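Local coordinates for cobalamin biosynthesis protein CobN (Mycobacterium tuberculosis, PDB 7C6O), which is the large, catalytic subunit of cobaltochelatase, which probably inserts cobalt into the corrin ring at the expense of ATP in cobalamin biosynthesis, at residues 710-722 / 757-769. Sequence-based numbering, arbitrary orientation.
Sequences GEQELDLVLAILR and EAKARELVAALQA
Leu714 faces Ala765, and Leu718 faces Arg761, where segment 757-769 of helix 750-769 passes helix 710-722, the segment axes 10.0 Å and their directions 126° apart. Knobs-into-holes packing joins these two helices of the CobN/magnesium chelatase family region: Leu714 fills a hole among Arg761, Val764, Ala765 and Gln768, Leu718 one among Glu757, Ala760, Arg761 and Val764, and Val764 reciprocates among Leu714, Val717, Leu718 and Leu721. Val764 CG1 meets Leu714 CD1 at 3.5 Å and its CG2 meets Leu718 CD2 at 3.7 Å. Leu736 of helix 736-739 packs on the same apolar side, against Val764.

Arg761, extended from CG to NE, crosses both leucines at about a right angle. Leu714 CD2 lies over one guanidinium face, while at the edge NH1 gives Asp715 OD1 a nearly straight 2.6 Å salt-bridge hydrogen bond, from the syn side, 33° out of the carboxylate plane. Gln768 reaches across with CG trans to the backbone N (chi1 -179°) and the chain extended beyond. Its NE2 donates to Gly710 O, from above the carbonyl plane, and to the anti lone pair of Glu713 OE1, both at 2.9 Å. Two waters link Arg722, which donates to the backbone carbonyl of Asp694, and Glu757, salt-bridged to Arg737.

Two bonds from one nitrogen probably fix the rotation of the Gln768 amide, and with the Arg761 bridge they pin the helices on either side of apolar Leu714.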
ATOM      1  N   GLY A 710      16.275  24.684  12.324  1.00 25.66           N
ATOM      2  CA  GLY A 710      15.881  26.070  12.521  1.00 27.62           C
ATOM      3  C   GLY A 710      14.377  26.250  12.524  1.00 24.45           C
ATOM      4  O   GLY A 710      13.634  25.487  13.151  1.00 22.77           O
ATOM      5  N   GLU A 711      13.918  27.274  11.799  1.00 23.92           N
ATOM      6  CA  GLU A 711      12.494  27.597  11.787  1.00 25.25           C
ATOM      7  C   GLU A 711      11.668  26.483  11.154  1.00 22.16           C
ATOM      8  O   GLU A 711      10.514  26.269  11.545  1.00 19.99           O
ATOM      9  CB  GLU A 711      12.263  28.918  11.052  1.00 27.92           C
ATOM     10  N   GLN A 712      12.234  25.764  10.181  1.00 24.65           N
ATOM     11  CA  GLN A 712      11.506  24.655   9.572  1.00 26.58           C
ATOM     12  C   GLN A 712      11.344  23.501  10.552  1.00 24.73           C
ATOM     13  O   GLN A 712      10.316  22.813  10.547  1.00 24.49           O
ATOM     14  CB  GLN A 712      12.215  24.185   8.302  1.00 30.82           C
ATOM     15  CG  GLN A 712      12.314  25.246   7.213  1.00 38.59           C
ATOM     16  CD  GLN A 712      13.448  26.232   7.450  1.00 46.06           C
ATOM     17  OE1 GLN A 712      14.500  25.869   7.978  1.00 48.66           O
ATOM     18  NE2 GLN A 712      13.234  27.485   7.064  1.00 48.87           N
ATOM     19  N   GLU A 713      12.350  23.272  11.400  1.00 21.55           N
ATOM     20  CA  GLU A 713      12.209  22.282  12.463  1.00 20.51           C
ATOM     21  C   GLU A 713      11.157  22.712  13.476  1.00 19.35           C
ATOM     22  O   GLU A 713      10.370  21.885  13.950  1.00 16.99           O
ATOM     23  CB  GLU A 713      13.555  22.056  13.154  1.00 21.53           C
ATOM     24  CG  GLU A 713      13.513  21.050  14.292  1.00 21.23           C
ATOM     25  CD  GLU A 713      14.850  20.912  14.997  1.00 27.16           C
ATOM     26  OE1 GLU A 713      15.412  21.946  15.421  1.00 29.12           O
ATOM     27  OE2 GLU A 713      15.344  19.772  15.117  1.00 30.84           O
ATOM     28  N   LEU A 714      11.130  24.003  13.821  1.00 20.80           N
ATOM     29  CA  LEU A 714      10.142  24.500  14.773  1.00 20.90           C
ATOM     30  C   LEU A 714       8.723  24.323  14.241  1.00 18.91           C
ATOM     31  O   LEU A 714       7.843  23.815  14.945  1.00 18.88           O
ATOM     32  CB  LEU A 714      10.428  25.968  15.094  1.00 21.80           C
ATOM     33  CG  LEU A 714       9.351  26.795  15.802  1.00 23.60           C
ATOM     34  CD1 LEU A 714       8.971  26.183  17.132  1.00 26.03           C
ATOM     35  CD2 LEU A 714       9.830  28.227  15.994  1.00 20.44           C
ATOM     36  N   ASP A 715       8.487  24.731  12.991  1.00 17.76           N
ATOM     37  CA  ASP A 715       7.152  24.607  12.407  1.00 19.35           C
ATOM     38  C   ASP A 715       6.723  23.150  12.293  1.00 17.85           C
ATOM     39  O   ASP A 715       5.565  22.813  12.569  1.00 17.35           O
ATOM     40  CB  ASP A 715       7.112  25.279  11.035  1.00 24.50           C
ATOM     41  CG  ASP A 715       6.962  26.786  11.125  1.00 30.98           C
ATOM     42  OD1 ASP A 715       6.090  27.256  11.886  1.00 31.53           O
ATOM     43  OD2 ASP A 715       7.717  27.499  10.432  1.00 33.64           O
ATOM     44  N   LEU A 716       7.637  22.270  11.879  1.00 19.53           N
ATOM     45  CA  LEU A 716       7.279  20.864  11.727  1.00 18.62           C
ATOM     46  C   LEU A 716       6.970  20.222  13.074  1.00 19.39           C
ATOM     47  O   LEU A 716       5.983  19.487  13.206  1.00 18.69           O
ATOM     48  CB  LEU A 716       8.399  20.116  11.008  1.00 19.58           C
ATOM     49  CG  LEU A 716       8.146  18.642  10.686  1.00 21.74           C
ATOM     50  CD1 LEU A 716       6.842  18.474   9.925  1.00 19.25           C
ATOM     51  CD2 LEU A 716       9.308  18.078   9.886  1.00 23.92           C
ATOM     52  N   VAL A 717       7.795  20.494  14.090  1.00 18.90           N
ATOM     53  CA  VAL A 717       7.526  19.956  15.421  1.00 19.83           C
ATOM     54  C   VAL A 717       6.192  20.474  15.945  1.00 20.97           C
ATOM     55  O   VAL A 717       5.396  19.714  16.512  1.00 20.51           O
ATOM     56  CB  VAL A 717       8.683  20.291  16.381  1.00 21.18           C
ATOM     57  CG1 VAL A 717       8.284  19.983  17.816  1.00 20.65           C
ATOM     58  CG2 VAL A 717       9.927  19.504  15.998  1.00 20.65           C
ATOM     59  N   LEU A 718       5.923  21.770  15.759  1.00 21.87           N
ATOM     60  CA  LEU A 718       4.633  22.331  16.159  1.00 22.14           C
ATOM     61  C   LEU A 718       3.477  21.590  15.501  1.00 20.26           C
ATOM     62  O   LEU A 718       2.474  21.281  16.157  1.00 19.79           O
ATOM     63  CB  LEU A 718       4.570  23.817  15.807  1.00 21.57           C
ATOM     64  CG  LEU A 718       4.967  24.843  16.865  1.00 26.33           C
ATOM     65  CD1 LEU A 718       4.937  26.238  16.263  1.00 25.49           C
ATOM     66  CD2 LEU A 718       4.036  24.752  18.065  1.00 25.69           C
ATOM     67  N   ALA A 719       3.594  21.299  14.203  1.00 18.46           N
ATOM     68  CA  ALA A 719       2.527  20.584  13.509  1.00 18.52           C
ATOM     69  C   ALA A 719       2.361  19.172  14.057  1.00 19.39           C
ATOM     70  O   ALA A 719       1.233  18.691  14.225  1.00 17.71           O
ATOM     71  CB  ALA A 719       2.809  20.546  12.008  1.00 18.12           C
ATOM     72  N   ILE A 720       3.473  18.495  14.345  1.00 17.53           N
ATOM     73  CA  ILE A 720       3.402  17.136  14.875  1.00 18.60           C
ATOM     74  C   ILE A 720       2.738  17.132  16.248  1.00 18.38           C
ATOM     75  O   ILE A 720       1.897  16.275  16.546  1.00 18.68           O
ATOM     76  CB  ILE A 720       4.809  16.510  14.919  1.00 18.86           C
ATOM     77  CG1 ILE A 720       5.313  16.245  13.495  1.00 17.34           C
ATOM     78  CG2 ILE A 720       4.809  15.233  15.747  1.00 20.35           C
ATOM     79  CD1 ILE A 720       6.778  15.881  13.417  1.00 17.92           C
ATOM     80  N   LEU A 721       3.093  18.097  17.097  1.00 19.57           N
ATOM     81  CA  LEU A 721       2.591  18.142  18.464  1.00 21.98           C
ATOM     82  C   LEU A 721       1.141  18.595  18.565  1.00 23.21           C
ATOM     83  O   LEU A 721       0.550  18.468  19.643  1.00 22.83           O
ATOM     84  CB  LEU A 721       3.460  19.070  19.316  1.00 19.55           C
ATOM     85  CG  LEU A 721       4.902  18.631  19.563  1.00 18.44           C
ATOM     86  CD1 LEU A 721       5.629  19.669  20.408  1.00 19.94           C
ATOM     87  CD2 LEU A 721       4.929  17.263  20.231  1.00 18.87           C
ATOM     88  N   ARG A 722       0.558  19.130  17.489  1.00 22.04           N
ATOM     89  CA  ARG A 722      -0.816  19.612  17.577  1.00 22.95           C
ATOM     90  C   ARG A 722      -1.801  18.468  17.781  1.00 23.29           C
ATOM     91  O   ARG A 722      -2.849  18.656  18.411  1.00 25.67           O
ATOM     92  CB  ARG A 722      -1.182  20.409  16.325  1.00 22.78           C
ATOM     93  CG  ARG A 722      -2.491  21.174  16.458  1.00 25.64           C
ATOM     94  CD  ARG A 722      -2.941  21.775  15.139  1.00 22.43           C
ATOM     95  NE  ARG A 722      -2.101  22.889  14.708  1.00 23.66           N
ATOM     96  CZ  ARG A 722      -2.323  23.597  13.605  1.00 20.75           C
ATOM     97  NH1 ARG A 722      -3.358  23.305  12.826  1.00 18.95           N
ATOM     98  NH2 ARG A 722      -1.515  24.597  13.279  1.00 21.55           N
ATOM     99  N   GLU A 757      -1.985  29.211  19.788  1.00 25.21           N
ATOM    100  CA  GLU A 757      -0.923  28.891  18.839  1.00 24.27           C
ATOM    101  C   GLU A 757       0.327  29.713  19.121  1.00 22.62           C
ATOM    102  O   GLU A 757       1.448  29.191  19.065  1.00 23.53           O
ATOM    103  CB  GLU A 757      -1.408  29.116  17.406  1.00 23.91           C
ATOM    104  CG  GLU A 757      -0.335  28.942  16.337  1.00 23.69           C
ATOM    105  CD  GLU A 757       0.076  27.491  16.125  1.00 23.60           C
ATOM    106  OE1 GLU A 757      -0.664  26.581  16.561  1.00 23.30           O
ATOM    107  OE2 GLU A 757       1.143  27.262  15.515  1.00 26.25           O
ATOM    108  N   ALA A 758       0.157  31.003  19.432  1.00 22.69           N
ATOM    109  CA  ALA A 758       1.306  31.832  19.779  1.00 25.03           C
ATOM    110  C   ALA A 758       1.984  31.328  21.048  1.00 26.26           C
ATOM    111  O   ALA A 758       3.217  31.315  21.139  1.00 29.40           O
ATOM    112  CB  ALA A 758       0.876  33.290  19.940  1.00 25.98           C
ATOM    113  N   LYS A 759       1.193  30.908  22.040  1.00 23.26           N
ATOM    114  CA  LYS A 759       1.772  30.344  23.256  1.00 27.05           C
ATOM    115  C   LYS A 759       2.502  29.040  22.961  1.00 27.77           C
ATOM    116  O   LYS A 759       3.609  28.812  23.466  1.00 27.36           O
ATOM    117  CB  LYS A 759       0.683  30.117  24.306  1.00 29.05           C
ATOM    118  CG  LYS A 759       0.058  31.389  24.850  0.28 34.01           C
ATOM    119  CD  LYS A 759      -1.064  31.072  25.827  0.60 38.83           C
ATOM    120  CE  LYS A 759      -1.616  32.338  26.462  0.84 42.46           C
ATOM    121  NZ  LYS A 759      -2.094  33.306  25.438  0.80 44.24           N
ATOM    122  N   ALA A 760       1.896  28.173  22.147  1.00 25.41           N
ATOM    123  CA  ALA A 760       2.542  26.916  21.787  1.00 24.64           C
ATOM    124  C   ALA A 760       3.837  27.160  21.025  1.00 24.00           C
ATOM    125  O   ALA A 760       4.857  26.516  21.296  1.00 25.71           O
ATOM    126  CB  ALA A 760       1.587  26.053  20.962  1.00 22.45           C
ATOM    127  N   ARG A 761       3.816  28.086  20.064  1.00 24.18           N
ATOM    128  CA  ARG A 761       5.031  28.404  19.322  1.00 26.63           C
ATOM    129  C   ARG A 761       6.113  28.947  20.246  1.00 28.38           C
ATOM    130  O   ARG A 761       7.299  28.644  20.073  1.00 29.18           O
ATOM    131  CB  ARG A 761       4.724  29.407  18.212  1.00 27.15           C
ATOM    132  CG  ARG A 761       5.901  29.671  17.290  1.00 29.78           C
ATOM    133  CD  ARG A 761       5.519  30.580  16.136  1.00 29.95           C
ATOM    134  NE  ARG A 761       6.575  30.621  15.131  1.00 32.21           N
ATOM    135  CZ  ARG A 761       6.685  29.745  14.136  1.00 32.83           C
ATOM    136  NH1 ARG A 761       5.799  28.767  14.015  1.00 31.38           N
ATOM    137  NH2 ARG A 761       7.679  29.849  13.266  1.00 33.03           N
ATOM    138  N   GLU A 762       5.719  29.745  21.240  1.00 30.79           N
ATOM    139  CA  GLU A 762       6.691  30.299  22.176  1.00 34.07           C
ATOM    140  C   GLU A 762       7.369  29.197  22.983  1.00 30.08           C
ATOM    141  O   GLU A 762       8.592  29.216  23.168  1.00 30.02           O
ATOM    142  CB  GLU A 762       6.003  31.304  23.101  1.00 39.26           C
ATOM    143  CG  GLU A 762       6.946  32.224  23.849  1.00 45.28           C
ATOM    144  CD  GLU A 762       6.205  33.244  24.692  1.00 51.52           C
ATOM    145  OE1 GLU A 762       5.195  32.872  25.327  1.00 52.88           O
ATOM    146  OE2 GLU A 762       6.626  34.420  24.711  1.00 54.36           O
ATOM    147  N   LEU A 763       6.591  28.222  23.459  1.00 28.84           N
ATOM    148  CA  LEU A 763       7.149  27.133  24.256  1.00 28.74           C
ATOM    149  C   LEU A 763       8.104  26.270  23.437  1.00 29.10           C
ATOM    150  O   LEU A 763       9.206  25.946  23.893  1.00 30.35           O
ATOM    151  CB  LEU A 763       6.022  26.279  24.837  1.00 31.09           C
ATOM    152  CG  LEU A 763       5.235  26.848  26.019  1.00 31.82           C
ATOM    153  CD1 LEU A 763       4.047  25.956  26.339  1.00 30.13           C
ATOM    154  CD2 LEU A 763       6.137  26.998  27.234  1.00 34.96           C
ATOM    155  N   VAL A 764       7.692  25.875  22.230  1.00 25.59           N
ATOM    156  CA  VAL A 764       8.532  25.000  21.416  1.00 22.61           C
ATOM    157  C   VAL A 764       9.795  25.730  20.975  1.00 24.01           C
ATOM    158  O   VAL A 764      10.880  25.140  20.920  1.00 23.37           O
ATOM    159  CB  VAL A 764       7.736  24.458  20.215  1.00 22.09           C
ATOM    160  CG1 VAL A 764       8.587  23.496  19.395  1.00 18.85           C
ATOM    161  CG2 VAL A 764       6.477  23.761  20.693  1.00 18.89           C
ATOM    162  N   ALA A 765       9.676  27.023  20.658  1.00 25.48           N
ATOM    163  CA  ALA A 765      10.854  27.800  20.287  1.00 27.99           C
ATOM    164  C   ALA A 765      11.831  27.905  21.451  1.00 30.33           C
ATOM    165  O   ALA A 765      13.051  27.908  21.249  1.00 31.02           O
ATOM    166  CB  ALA A 765      10.441  29.191  19.808  1.00 28.53           C
ATOM    167  N   ALA A 766      11.312  27.986  22.678  1.00 32.35           N
ATOM    168  CA  ALA A 766      12.185  28.015  23.846  1.00 35.56           C
ATOM    169  C   ALA A 766      12.848  26.663  24.067  1.00 36.19           C
ATOM    170  O   ALA A 766      14.042  26.595  24.386  1.00 38.34           O
ATOM    171  CB  ALA A 766      11.395  28.440  25.082  1.00 35.38           C
ATOM    172  N   LEU A 767      12.090  25.574  23.903  1.00 34.37           N
ATOM    173  CA  LEU A 767      12.671  24.242  24.024  1.00 31.61           C
ATOM    174  C   LEU A 767      13.742  24.015  22.966  1.00 31.70           C
ATOM    175  O   LEU A 767      14.793  23.426  23.248  1.00 30.52           O
ATOM    176  CB  LEU A 767      11.577  23.180  23.915  1.00 29.19           C
ATOM    177  CG  LEU A 767      12.030  21.726  24.063  1.00 28.33           C
ATOM    178  CD1 LEU A 767      12.624  21.497  25.445  1.00 28.51           C
ATOM    179  CD2 LEU A 767      10.874  20.771  23.805  1.00 27.17           C
ATOM    180  N   GLN A 768      13.491  24.478  21.739  1.00 31.19           N
ATOM    181  CA  GLN A 768      14.497  24.381  20.687  1.00 32.99           C
ATOM    182  C   GLN A 768      15.762  25.143  21.063  1.00 35.66           C
ATOM    183  O   GLN A 768      16.877  24.692  20.777  1.00 33.93           O
ATOM    184  CB  GLN A 768      13.924  24.909  19.372  1.00 30.49           C
ATOM    185  CG  GLN A 768      14.882  24.833  18.201  1.00 30.31           C
ATOM    186  CD  GLN A 768      14.292  25.422  16.936  1.00 29.79           C
ATOM    187  OE1 GLN A 768      13.789  26.547  16.939  1.00 30.99           O
ATOM    188  NE2 GLN A 768      14.345  24.662  15.848  1.00 25.81           N
ATOM    189  N   ALA A 769      15.606  26.297  21.718  1.00 37.83           N
ATOM    190  CA  ALA A 769      16.756  27.115  22.091  1.00 38.33           C
ATOM    191  C   ALA A 769      17.651  26.435  23.118  1.00 37.21           C
ATOM    192  O   ALA A 769      18.828  26.792  23.223  1.00 38.28           O
ATOM    193  CB  ALA A 769      16.287  28.470  22.622  1.00 38.90           C
TER
HETATM  194  O   HOH W   1       1.305  24.896  14.154  1.00 24.10           O
HETATM  195  O   HOH W   2       0.091  24.003  16.390  1.00 27.79           O